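Local coordinates for protein 3-methyladenine DNA glycosylase (Helicobacter pylori, PDB 1PU6) that removes 3-methyladenine from DNA as a base excision repair glycosylase of the helix-hairpin-helix superfamily, at residues Phe31-Leu35 / Leu52-Lys56; Ala37-Gln41 / Ser133-Ile137; Cys139-Glu145 / Leu195-Ala200; Glu145-Asp150 / Leu170-Glu175. All coordinates share one frame; numbering follows the deposited sequence.

In the fold
From the N terminus, helix 31-39 comes first into play, and it serves two contacts. Its opening turn meets helix 45-57 in contact 1, closing a short loop. Its last turn and the residues after it reach helix 131-141 in contact 2, which closes a much longer, mostly helical loop and crosses contact 1 along the chain. Helix 131-141 then hands over to contact 3, where its end and exit, 139-145, pack on helix 195-203. Nested inside that loop is contact 4, in which 145-150 lies along helix 167-179; Glu-145 belongs to both. Contacts 1 and 4 sit on opposite sides of the chain's centre, with 2 and 3 between them.

Contact 1. Residues Phe31-Leu35 / Leu52-Lys56; sequences FEALL and LENLK
With CG swung away from the backbone N (chi1 177°) and the chain extended beyond it, Glu-32 sends its carboxylate straight across the gap to Lys-56. The lysine leaves its helix with CG beside its own backbone N, then stretches out in turn, so the two side chains meet at about a right angle. Lys-56 NZ donates to Glu-32 OE2 over 2.9 Å, forming a salt bridge in which the ammonium comes from above the carboxylate plane, 40° out of it. Beside this charged pair the contact is apolar. Leu-52 CD1 sits 4.0 Å from Glu-32 CG, against the aliphatic part of the glutamate, while its other branch, CD2, lies 4.1 Å from Leu-35 CB. Leu-55 adds a lighter touch, its CD1 being 4.3 Å from Leu-35 CD1. The axes of these short segments stay 12.1 Å apart at 133°, so the helices meet through long side chains rather than backbone to backbone. Leu-97 of helix 90-108 and Leu-61 in a loop also press on Leu-35. This is packing between two helices that follow one another in the chain, 31-39 and 45-57, within the all-helical HhH-GPD fold.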
loop_
_atom_site.group_PDB
_atom_site.type_symbol
_atom_site.label_atom_id
_atom_site.label_comp_id
_atom_site.label_asym_id
_atom_site.label_seq_id
_atom_site.Cartn_x
_atom_site.Cartn_y
_atom_site.Cartn_z
ATOM N N PHE A 31 2.497 -10.878 4.094
ATOM C CA PHE A 31 3.192 -10.004 5.044
ATOM C C PHE A 31 4.197 -9.085 4.314
ATOM O O PHE A 31 4.436 -7.950 4.728
ATOM C CB PHE A 31 3.874 -10.892 6.086
ATOM C CG PHE A 31 4.569 -10.121 7.171
ATOM C CD1 PHE A 31 5.951 -10.169 7.273
ATOM C CD2 PHE A 31 3.843 -9.394 8.118
ATOM C CE1 PHE A 31 6.613 -9.453 8.286
ATOM C CE2 PHE A 31 4.502 -8.694 9.116
ATOM C CZ PHE A 31 5.872 -8.759 9.236
ATOM N N GLU A 32 4.836 -9.573 3.251
ATOM C CA GLU A 32 5.745 -8.755 2.429
ATOM C C GLU A 32 5.106 -7.448 1.959
ATOM O O GLU A 32 5.796 -6.413 1.873
ATOM C CB GLU A 32 6.212 -9.582 1.192
ATOM C CG GLU A 32 7.096 -8.831 0.206
ATOM C CD GLU A 32 7.555 -9.716 -0.946
ATOM O OE1 GLU A 32 7.761 -9.153 -2.041
ATOM O OE2 GLU A 32 7.683 -10.964 -0.732
ATOM N N ALA A 33 3.800 -7.496 1.639
ATOM C CA ALA A 33 3.076 -6.274 1.251
ATOM C C ALA A 33 3.021 -5.280 2.435
ATOM O O ALA A 33 3.212 -4.060 2.237
ATOM C CB ALA A 33 1.633 -6.604 0.717
ATOM N N LEU A 34 2.719 -5.758 3.658
ATOM C CA LEU A 34 2.775 -4.863 4.838
ATOM C C LEU A 34 4.205 -4.282 4.981
ATOM O O LEU A 34 4.354 -3.055 5.184
ATOM C CB LEU A 34 2.374 -5.667 6.118
ATOM C CG LEU A 34 2.447 -4.861 7.422
ATOM C CD1 LEU A 34 1.488 -5.525 8.437
ATOM C CD2 LEU A 34 3.883 -4.932 7.984
ATOM N N LEU A 35 5.254 -5.106 4.831
ATOM C CA LEU A 35 6.607 -4.553 4.988
ATOM C C LEU A 35 6.906 -3.461 3.941
ATOM O O LEU A 35 7.464 -2.397 4.260
ATOM C CB LEU A 35 7.713 -5.629 4.834
ATOM C CG LEU A 35 7.668 -6.693 5.910
ATOM C CD1 LEU A 35 8.763 -7.686 5.584
ATOM C CD2 LEU A 35 7.932 -6.084 7.318
ATOM N N LEU A 52 13.843 -5.375 0.360
ATOM C CA LEU A 52 13.159 -6.686 0.456
ATOM C C LEU A 52 14.093 -7.826 -0.010
ATOM O O LEU A 52 14.097 -8.921 0.581
ATOM C CB LEU A 52 11.835 -6.680 -0.315
ATOM C CG LEU A 52 10.729 -5.771 0.270
ATOM C CD1 LEU A 52 9.549 -5.774 -0.682
ATOM C CD2 LEU A 52 10.251 -6.301 1.652
ATOM N N GLU A 53 14.910 -7.544 -1.031
ATOM C CA GLU A 53 15.885 -8.521 -1.489
ATOM C C GLU A 53 16.905 -8.828 -0.395
ATOM O O GLU A 53 17.232 -9.994 -0.177
ATOM C CB GLU A 53 16.588 -8.012 -2.752
ATOM C CG GLU A 53 17.326 -9.084 -3.505
ATOM C CD GLU A 53 18.172 -8.504 -4.641
ATOM O OE1 GLU A 53 17.639 -7.680 -5.445
ATOM O OE2 GLU A 53 19.376 -8.857 -4.720
ATOM N N ASN A 54 17.399 -7.799 0.316
ATOM C CA ASN A 54 18.317 -8.065 1.418
ATOM C C ASN A 54 17.673 -8.949 2.498
ATOM O O ASN A 54 18.349 -9.835 3.039
ATOM C CB ASN A 54 18.802 -6.742 2.073
ATOM C CG ASN A 54 19.787 -5.956 1.188
ATOM O OD1 ASN A 54 20.427 -6.511 0.254
ATOM N ND2 ASN A 54 19.942 -4.668 1.495
ATOM N N LEU A 55 16.385 -8.692 2.803
ATOM C CA LEU A 55 15.650 -9.458 3.821
ATOM C C LEU A 55 15.498 -10.923 3.397
ATOM O O LEU A 55 15.636 -11.852 4.234
ATOM C CB LEU A 55 14.263 -8.851 4.120
ATOM C CG LEU A 55 14.329 -7.493 4.848
ATOM C CD1 LEU A 55 12.939 -6.889 4.902
ATOM C CD2 LEU A 55 14.869 -7.696 6.269
ATOM N N LYS A 56 15.246 -11.152 2.112
ATOM C CA LYS A 56 15.128 -12.540 1.605
ATOM C C LYS A 56 16.467 -13.240 1.530
ATOM O O LYS A 56 16.563 -14.420 1.866
ATOM C CB LYS A 56 14.421 -12.587 0.240
ATOM C CG LYS A 56 12.988 -12.113 0.352
ATOM C CD LYS A 56 12.368 -11.840 -1.000
ATOM C CE LYS A 56 10.901 -11.501 -0.830
ATOM N NZ LYS A 56 10.071 -11.770 -2.088
#

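Contact 2. Residues Ala37-Gln41 / Ser133-Ile137; sequences AVLTQ and SADAI
Gln-41 reaches from the end of one helix to the start of another, and Ser-133 meets it at both ends. Its CB lies 3.7 Å from Ser-133 OG. CG stands opposite the backbone N (chi1 -175°) and the extended chain carries CD past the same hydroxyl, leaving OE1 3.3 Å from Ser-133 OG. OE1 accepts from a water at 2.7 Å, and that water in turn accepts from Ser-133 N at 3.0 Å. At the tip, OE1 also takes the N-H of Gly-130 and NE2 donates to Gly-128 O. Those glycines belong to the hairpin of the helix-hairpin-helix motif, between helices 120-124 and 131-141, so one amide side chain holds the turn to the end of helix 31-39. Ser-133 OG itself donates to Ala-37 O over 2.8 Å, tilted 30° from the carbonyl plane, which gives the carbonyl of buried Ala-37, near the end of its helix, a side-chain partner. Next to it the packing is small and close: the methyl of Ala-37 fits against Ala-136 CB and against Ile-137 CG1, both 3.8 Å from Ala-37 CB. Farther along, the CD1 end of Ile-137 crosses Val-38 at a slant, touching CG2.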
loop_
_atom_site.group_PDB
_atom_site.type_symbol
_atom_site.label_atom_id
_atom_site.label_comp_id
_atom_site.label_asym_id
_atom_site.label_seq_id
_atom_site.Cartn_x
_atom_site.Cartn_y
_atom_site.Cartn_z
ATOM N N ALA A 37 4.761 -1.555 2.379
ATOM C CA ALA A 37 3.927 -0.386 2.590
ATOM C C ALA A 37 4.578 0.520 3.631
ATOM O O ALA A 37 4.472 1.751 3.518
ATOM C CB ALA A 37 2.521 -0.811 3.063
ATOM N N VAL A 38 5.228 -0.072 4.638
ATOM C CA VAL A 38 5.913 0.728 5.634
ATOM C C VAL A 38 7.196 1.323 5.055
ATOM O O VAL A 38 7.461 2.530 5.248
ATOM C CB VAL A 38 6.220 -0.139 6.887
ATOM C CG1 VAL A 38 7.103 0.635 7.873
ATOM C CG2 VAL A 38 4.858 -0.568 7.542
ATOM N N LEU A 39 8.025 0.488 4.395
ATOM C CA LEU A 39 9.333 0.930 3.887
ATOM C C LEU A 39 9.281 1.926 2.773
ATOM O O LEU A 39 10.278 2.669 2.572
ATOM C CB LEU A 39 10.181 -0.254 3.448
ATOM C CG LEU A 39 10.589 -1.248 4.545
ATOM C CD1 LEU A 39 11.312 -2.448 3.862
ATOM C CD2 LEU A 39 11.532 -0.515 5.478
ATOM N N THR A 40 8.136 1.994 2.058
ATOM C CA THR A 40 8.073 2.952 0.979
ATOM C C THR A 40 7.832 4.417 1.400
ATOM O O THR A 40 7.913 5.334 0.577
ATOM C CB THR A 40 7.053 2.444 -0.092
ATOM O OG1 THR A 40 7.287 3.139 -1.335
ATOM C CG2 THR A 40 5.639 2.745 0.318
ATOM N N GLN A 41 7.508 4.649 2.664
ATOM C CA GLN A 41 7.244 6.007 3.133
ATOM C C GLN A 41 8.434 6.944 2.891
ATOM O O GLN A 41 9.572 6.606 3.223
ATOM C CB GLN A 41 6.806 5.962 4.616
ATOM C CG GLN A 41 6.361 7.323 5.231
ATOM C CD GLN A 41 5.758 7.131 6.634
ATOM O OE1 GLN A 41 4.666 6.540 6.804
ATOM N NE2 GLN A 41 6.468 7.613 7.641
ATOM N N SER A 133 0.797 4.921 4.341
ATOM C CA SER A 133 1.278 3.582 4.733
ATOM C C SER A 133 0.161 2.789 5.422
ATOM O O SER A 133 -0.011 1.561 5.113
ATOM C CB SER A 133 2.473 3.675 5.691
ATOM O OG SER A 133 3.684 4.009 4.966
ATOM N N ALA A 134 -0.607 3.428 6.324
ATOM C CA ALA A 134 -1.709 2.681 7.014
ATOM C C ALA A 134 -2.747 2.189 5.958
ATOM O O ALA A 134 -3.212 1.033 5.989
ATOM C CB ALA A 134 -2.446 3.567 8.000
ATOM N N ASP A 135 -3.105 3.071 5.049
ATOM C CA ASP A 135 -4.118 2.658 4.032
ATOM C C ASP A 135 -3.576 1.608 3.065
ATOM O O ASP A 135 -4.335 0.710 2.605
ATOM C CB ASP A 135 -4.589 3.879 3.298
ATOM C CG ASP A 135 -5.519 4.731 4.153
ATOM O OD1 ASP A 135 -5.726 5.923 3.826
ATOM O OD2 ASP A 135 -6.026 4.303 5.228
ATOM N N ALA A 136 -2.285 1.696 2.734
ATOM C CA ALA A 136 -1.688 0.678 1.846
ATOM C C ALA A 136 -1.674 -0.692 2.534
ATOM O O ALA A 136 -1.908 -1.738 1.894
ATOM C CB ALA A 136 -0.259 1.095 1.407
ATOM N N ILE A 137 -1.440 -0.705 3.859
ATOM C CA ILE A 137 -1.552 -1.975 4.584
ATOM C C ILE A 137 -3.016 -2.481 4.518
ATOM O O ILE A 137 -3.292 -3.667 4.225
ATOM C CB ILE A 137 -1.092 -1.779 6.066
ATOM C CG1 ILE A 137 0.421 -1.491 6.122
ATOM C CG2 ILE A 137 -1.520 -3.028 6.952
ATOM C CD1 ILE A 137 0.926 -0.980 7.524
HETATM O O HOH W 1 2.762 7.116 4.914
#

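Contact 3. Residues Cys139-Glu145 / Leu195-Ala200; sequences CYACAKE and LAQLYA. Unlike the reference sequence in segment 139-145: Ala-141 (reference Val).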
loop_
_atom_site.group_PDB
_atom_site.type_symbol
_atom_site.label_atom_id
_atom_site.label_comp_id
_atom_site.label_asym_id
_atom_site.label_seq_id
_atom_site.Cartn_x
_atom_site.Cartn_y
_atom_site.Cartn_z
ATOM N N CYS A 139 -5.496 -1.906 2.363
ATOM C CA CYS A 139 -5.888 -2.374 1.023
ATOM C C CYS A 139 -5.050 -3.551 0.555
ATOM O O CYS A 139 -5.589 -4.632 0.261
ATOM C CB CYS A 139 -5.762 -1.187 -0.007
ATOM S SG CYS A 139 -6.239 -1.693 -1.643
ATOM N N TYR A 140 -3.726 -3.368 0.457
ATOM C CA TYR A 140 -2.879 -4.335 -0.246
ATOM C C TYR A 140 -2.385 -5.495 0.609
ATOM O O TYR A 140 -1.904 -6.486 0.054
ATOM C CB TYR A 140 -1.643 -3.625 -0.832
ATOM C CG TYR A 140 -2.058 -2.609 -1.866
ATOM C CD1 TYR A 140 -2.376 -3.035 -3.196
ATOM C CD2 TYR A 140 -2.044 -1.227 -1.565
ATOM C CE1 TYR A 140 -2.689 -2.123 -4.205
ATOM C CE2 TYR A 140 -2.380 -0.273 -2.584
ATOM C CZ TYR A 140 -2.700 -0.749 -3.883
ATOM O OH TYR A 140 -3.054 0.172 -4.833
ATOM N N ALA A 141 -2.476 -5.365 1.932
ATOM C CA ALA A 141 -2.203 -6.521 2.794
ATOM C C ALA A 141 -3.480 -7.156 3.325
ATOM O O ALA A 141 -3.497 -8.360 3.455
ATOM C CB ALA A 141 -1.232 -6.195 3.955
ATOM N N CYS A 142 -4.522 -6.376 3.634
ATOM C CA CYS A 142 -5.728 -6.921 4.336
ATOM C C CYS A 142 -6.985 -7.051 3.465
ATOM O O CYS A 142 -8.034 -7.544 3.950
ATOM C CB CYS A 142 -6.078 -6.055 5.564
ATOM S SG CYS A 142 -4.658 -5.890 6.695
ATOM N N ALA A 143 -6.899 -6.609 2.214
ATOM C CA ALA A 143 -8.064 -6.666 1.316
ATOM C C ALA A 143 -9.302 -5.892 1.786
ATOM O O ALA A 143 -10.465 -6.337 1.510
ATOM C CB ALA A 143 -8.406 -8.160 0.926
ATOM N N LYS A 144 -9.081 -4.760 2.473
ATOM C CA LYS A 144 -10.191 -3.890 2.902
ATOM C C LYS A 144 -10.565 -2.905 1.827
ATOM O O LYS A 144 -9.725 -2.578 0.940
ATOM C CB LYS A 144 -9.795 -3.035 4.114
ATOM C CG LYS A 144 -9.317 -3.804 5.283
ATOM C CD LYS A 144 -10.315 -4.682 5.826
ATOM C CE LYS A 144 -9.818 -5.082 7.232
ATOM N NZ LYS A 144 -10.848 -5.933 7.855
ATOM N N GLU A 145 -11.822 -2.436 1.899
ATOM C CA GLU A 145 -12.340 -1.477 0.895
ATOM C C GLU A 145 -11.858 -0.077 1.215
ATOM O O GLU A 145 -12.590 0.729 1.757
ATOM C CB GLU A 145 -13.890 -1.537 0.782
ATOM C CG GLU A 145 -14.372 -2.900 0.274
ATOM C CD GLU A 145 -15.887 -3.139 0.425
ATOM O OE1 GLU A 145 -16.347 -4.174 -0.157
ATOM O OE2 GLU A 145 -16.621 -2.349 1.145
ATOM N N LEU A 195 -14.785 -4.879 -4.732
ATOM C CA LEU A 195 -14.514 -3.449 -4.600
ATOM C C LEU A 195 -13.118 -3.200 -3.996
ATOM O O LEU A 195 -12.422 -2.300 -4.435
ATOM C CB LEU A 195 -15.616 -2.807 -3.729
ATOM C CG LEU A 195 -15.431 -1.323 -3.447
ATOM C CD1 LEU A 195 -15.322 -0.534 -4.758
ATOM C CD2 LEU A 195 -16.576 -0.813 -2.534
ATOM N N ALA A 196 -12.693 -3.978 -3.006
ATOM C CA ALA A 196 -11.306 -3.811 -2.521
ATOM C C ALA A 196 -10.237 -3.993 -3.634
ATOM O O ALA A 196 -9.270 -3.199 -3.732
ATOM C CB ALA A 196 -11.026 -4.739 -1.366
ATOM N N GLN A 197 -10.377 -5.030 -4.451
ATOM C CA GLN A 197 -9.395 -5.223 -5.546
ATOM C C GLN A 197 -9.500 -4.090 -6.562
ATOM O O GLN A 197 -8.481 -3.691 -7.164
ATOM C CB GLN A 197 -9.626 -6.573 -6.211
ATOM C CG GLN A 197 -8.461 -6.920 -7.167
ATOM C CD GLN A 197 -8.638 -8.271 -7.858
ATOM O OE1 GLN A 197 -9.482 -9.098 -7.461
ATOM N NE2 GLN A 197 -7.820 -8.507 -8.865
ATOM N N LEU A 198 -10.728 -3.616 -6.831
ATOM C CA LEU A 198 -10.886 -2.462 -7.699
ATOM C C LEU A 198 -10.060 -1.236 -7.169
ATOM O O LEU A 198 -9.330 -0.598 -7.925
ATOM C CB LEU A 198 -12.379 -2.110 -7.889
ATOM C CG LEU A 198 -12.686 -1.000 -8.880
ATOM C CD1 LEU A 198 -14.207 -1.237 -9.434
ATOM C CD2 LEU A 198 -12.588 0.360 -8.239
ATOM N N TYR A 199 -10.177 -0.919 -5.870
ATOM C CA TYR A 199 -9.404 0.218 -5.332
ATOM C C TYR A 199 -7.868 -0.047 -5.423
ATOM O O TYR A 199 -7.086 0.879 -5.708
ATOM C CB TYR A 199 -9.803 0.440 -3.862
ATOM C CG TYR A 199 -11.140 1.088 -3.613
ATOM C CD1 TYR A 199 -11.835 0.814 -2.438
ATOM C CD2 TYR A 199 -11.667 2.041 -4.468
ATOM C CE1 TYR A 199 -13.052 1.416 -2.139
ATOM C CE2 TYR A 199 -12.921 2.688 -4.175
ATOM C CZ TYR A 199 -13.587 2.364 -2.992
ATOM O OH TYR A 199 -14.815 2.973 -2.658
ATOM N N ALA A 200 -7.457 -1.307 -5.213
ATOM C CA ALA A 200 -6.027 -1.686 -5.355
ATOM C C ALA A 200 -5.518 -1.333 -6.737
ATOM O O ALA A 200 -4.430 -0.712 -6.898
ATOM C CB ALA A 200 -5.859 -3.203 -5.064
HETATM O O HOH W 2 -14.407 -5.884 -1.277
#
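One direct hydrogen bond joins the segments: Tyr-140 OH donates to Ala-200 O over a short 2.6 Å. The hydroxyl lies in the carbonyl plane, on a lone pair, with a C=O...O angle of 121°. A second polar link runs through water, which donates to Glu-145 OE1 at 2.8 Å and accepts from Ala-196 N at 3.1 Å. An N-H in the first turn of helix 195-203 thus finds its partner through solvent and a carboxylate. Van der Waals contacts do the rest. Ala-200 CB rests 3.5 Å from Tyr-140 CE1, and Cys-139 SG closes in from the same helix end, 3.7 Å from Ala-200 CA. The thiol points opposite its backbone N (chi1 -179°), a torsion that also lays the sulfur over the centre of one face of the Tyr-140 ring. Ala-196 is met by backbone instead: its CB is 3.3 Å from Ala-143 O and close to Lys-144 O as well, where the chain, after the positive phi of Ala-143, has left its helix and passes by the first turn of helix 195-203. Glu-145 then spreads over the beginning of that helix. Its extended side chain crosses Leu-195 at about a right angle, with CD 3.8 Å from Leu-195 CD2, while its carbonyl carbon faces the edge of the Tyr-199 ring. On one face of that ring sits Leu-195 CD1. The contact joins the exit of helix 131-141, the second helix of the helix-hairpin-helix motif, to a late helix of the HhH-GPD glycosylase fold.

Contact 4. Residues Glu145-Asp150 / Leu170-Glu175; sequences EVMVVD and LQHFFE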
loop_
_atom_site.group_PDB
_atom_site.type_symbol
_atom_site.label_atom_id
_atom_site.label_comp_id
_atom_site.label_asym_id
_atom_site.label_seq_id
_atom_site.Cartn_x
_atom_site.Cartn_y
_atom_site.Cartn_z
ATOM N N GLU A 145 -11.822 -2.436 1.899
ATOM C CA GLU A 145 -12.340 -1.477 0.895
ATOM C C GLU A 145 -11.858 -0.077 1.215
ATOM O O GLU A 145 -12.590 0.729 1.757
ATOM C CB GLU A 145 -13.890 -1.537 0.782
ATOM C CG GLU A 145 -14.372 -2.900 0.274
ATOM C CD GLU A 145 -15.887 -3.139 0.425
ATOM O OE1 GLU A 145 -16.347 -4.174 -0.157
ATOM O OE2 GLU A 145 -16.621 -2.349 1.145
ATOM N N VAL A 146 -10.578 0.166 0.931
ATOM C CA VAL A 146 -9.902 1.448 1.189
ATOM C C VAL A 146 -9.113 1.811 -0.059
ATOM O O VAL A 146 -8.364 0.956 -0.610
ATOM C CB VAL A 146 -8.876 1.255 2.340
ATOM C CG1 VAL A 146 -8.011 2.454 2.503
ATOM C CG2 VAL A 146 -9.684 0.964 3.637
ATOM N N MET A 147 -9.223 3.061 -0.531
ATOM C CA MET A 147 -8.361 3.512 -1.646
ATOM C C MET A 147 -7.190 4.387 -1.135
ATOM O O MET A 147 -7.420 5.432 -0.541
ATOM C CB MET A 147 -9.139 4.294 -2.713
ATOM C CG MET A 147 -8.226 4.306 -4.103
ATOM S SD MET A 147 -9.128 4.890 -5.368
ATOM C CE MET A 147 -7.775 5.681 -6.321
ATOM N N VAL A 148 -5.953 3.983 -1.400
ATOM C CA VAL A 148 -4.766 4.739 -0.999
ATOM C C VAL A 148 -4.697 5.986 -1.886
ATOM O O VAL A 148 -5.001 5.899 -3.092
ATOM C CB VAL A 148 -3.505 3.902 -1.275
ATOM C CG1 VAL A 148 -2.224 4.732 -1.062
ATOM C CG2 VAL A 148 -3.525 2.664 -0.370
ATOM N N VAL A 149 -4.326 7.125 -1.282
ATOM C CA VAL A 149 -3.913 8.326 -2.048
ATOM C C VAL A 149 -2.548 8.803 -1.591
ATOM O O VAL A 149 -2.000 8.264 -0.622
ATOM C CB VAL A 149 -4.972 9.483 -2.003
ATOM C CG1 VAL A 149 -6.321 8.968 -2.652
ATOM C CG2 VAL A 149 -5.189 10.015 -0.583
ATOM N N ASP A 150 -1.961 9.765 -2.307
ATOM C CA ASP A 150 -0.509 10.082 -2.142
ATOM C C ASP A 150 -0.213 11.360 -2.955
ATOM O O ASP A 150 -1.119 11.920 -3.572
ATOM C CB ASP A 150 0.371 8.922 -2.691
ATOM C CG ASP A 150 0.029 8.532 -4.123
ATOM O OD1 ASP A 150 0.695 7.608 -4.660
ATOM O OD2 ASP A 150 -0.868 9.088 -4.804
ATOM N N LEU A 170 -9.149 14.000 -0.053
ATOM C CA LEU A 170 -8.672 13.504 -1.339
ATOM C C LEU A 170 -9.092 12.021 -1.513
ATOM O O LEU A 170 -9.615 11.589 -2.543
ATOM C CB LEU A 170 -7.159 13.621 -1.331
ATOM C CG LEU A 170 -6.372 13.707 -2.622
ATOM C CD1 LEU A 170 -4.920 13.216 -2.554
ATOM C CD2 LEU A 170 -6.982 13.925 -4.005
ATOM N N GLN A 171 -8.865 11.238 -0.458
ATOM C CA GLN A 171 -9.356 9.867 -0.441
ATOM C C GLN A 171 -10.906 9.759 -0.643
ATOM O O GLN A 171 -11.409 8.893 -1.381
ATOM C CB GLN A 171 -8.973 9.219 0.867
ATOM C CG GLN A 171 -9.487 7.830 1.047
ATOM C CD GLN A 171 -8.874 7.238 2.305
ATOM O OE1 GLN A 171 -9.160 7.734 3.410
ATOM N NE2 GLN A 171 -7.997 6.236 2.146
ATOM N N HIS A 172 -11.662 10.595 0.068
ATOM C CA HIS A 172 -13.101 10.508 -0.043
ATOM C C HIS A 172 -13.569 10.877 -1.438
ATOM O O HIS A 172 -14.489 10.243 -1.969
ATOM C CB HIS A 172 -13.799 11.449 0.980
ATOM C CG HIS A 172 -15.291 11.202 1.085
ATOM N ND1 HIS A 172 -16.206 12.217 1.278
ATOM C CD2 HIS A 172 -16.014 10.053 1.060
ATOM C CE1 HIS A 172 -17.432 11.713 1.340
ATOM N NE2 HIS A 172 -17.348 10.406 1.180
ATOM N N PHE A 173 -12.919 11.872 -2.064
ATOM C CA PHE A 173 -13.227 12.187 -3.459
ATOM C C PHE A 173 -13.044 10.944 -4.326
ATOM O O PHE A 173 -13.923 10.598 -5.163
ATOM C CB PHE A 173 -12.264 13.293 -4.022
ATOM C CG PHE A 173 -12.396 13.473 -5.532
ATOM C CD1 PHE A 173 -11.581 12.738 -6.414
ATOM C CD2 PHE A 173 -13.376 14.332 -6.078
ATOM C CE1 PHE A 173 -11.690 12.886 -7.775
ATOM C CE2 PHE A 173 -13.494 14.465 -7.486
ATOM C CZ PHE A 173 -12.663 13.727 -8.320
ATOM N N PHE A 174 -11.910 10.236 -4.166
ATOM C CA PHE A 174 -11.665 9.039 -5.021
ATOM C C PHE A 174 -12.643 7.883 -4.715
ATOM O O PHE A 174 -13.212 7.272 -5.639
ATOM C CB PHE A 174 -10.197 8.618 -4.955
ATOM C CG PHE A 174 -9.320 9.364 -5.937
ATOM C CD1 PHE A 174 -9.359 9.055 -7.302
ATOM C CD2 PHE A 174 -8.460 10.404 -5.505
ATOM C CE1 PHE A 174 -8.572 9.767 -8.242
ATOM C CE2 PHE A 174 -7.638 11.119 -6.418
ATOM C CZ PHE A 174 -7.700 10.805 -7.797
ATOM N N GLU A 175 -12.935 7.659 -3.434
ATOM C CA GLU A 175 -13.865 6.570 -3.058
ATOM C C GLU A 175 -15.303 6.845 -3.473
ATOM O O GLU A 175 -15.999 5.941 -3.973
ATOM C CB GLU A 175 -13.817 6.277 -1.536
ATOM C CG GLU A 175 -12.500 5.593 -1.160
ATOM C CD GLU A 175 -12.326 5.351 0.346
ATOM O OE1 GLU A 175 -11.256 4.811 0.782
ATOM O OE2 GLU A 175 -13.270 5.683 1.101
HETATM O O HOH W 3 -14.346 3.174 1.824
#
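Both backbone polar groups of Met-147, a residue in an extended loop, are taken by side chains from a single helix, one turn apart. The loop runs from the helix-hairpin-helix element to Asp-150, probably the aspartate that puts the D in the name of the HhH-GPD family; here it is the N-cap of helix 151-159, its OD2 also hydrogen-bonded to Ser-153 OG. Met-147 N donates to Glu-175 OE1 at 3.0 Å, almost straight (175°), on the anti side of the carboxylate. Gln-171 NE2 donates to Met-147 O at 2.9 Å, from 43° above the carbonyl plane, with the oxygen lying in the glutamine's own amide plane. The same NE2 also bonds Asp-135 OD1, so the amide ties the loop to helix 131-141 as well. Beyond these bonds the packing is apolar. The bent Met-147 chain brings CE to 3.9 Å from Phe-174 CD1, and its SD lies 5.4 Å from the centroid of the Phe-174 ring, 54° off the normal: an oblique Met-aromatic contact. The two methyls of Val-149 go to different neighbours. CG1 meets Phe-174 CD2 at 3.8 Å, and CG2, held between its own backbone N and carbonyl carbon, meets Leu-170 CD1 at 3.8 Å. Near the exposed Glu-145, a water donates to Glu-145 O at 3.0 Å and, weakly, to Glu-175 OE2 at 2.8 Å.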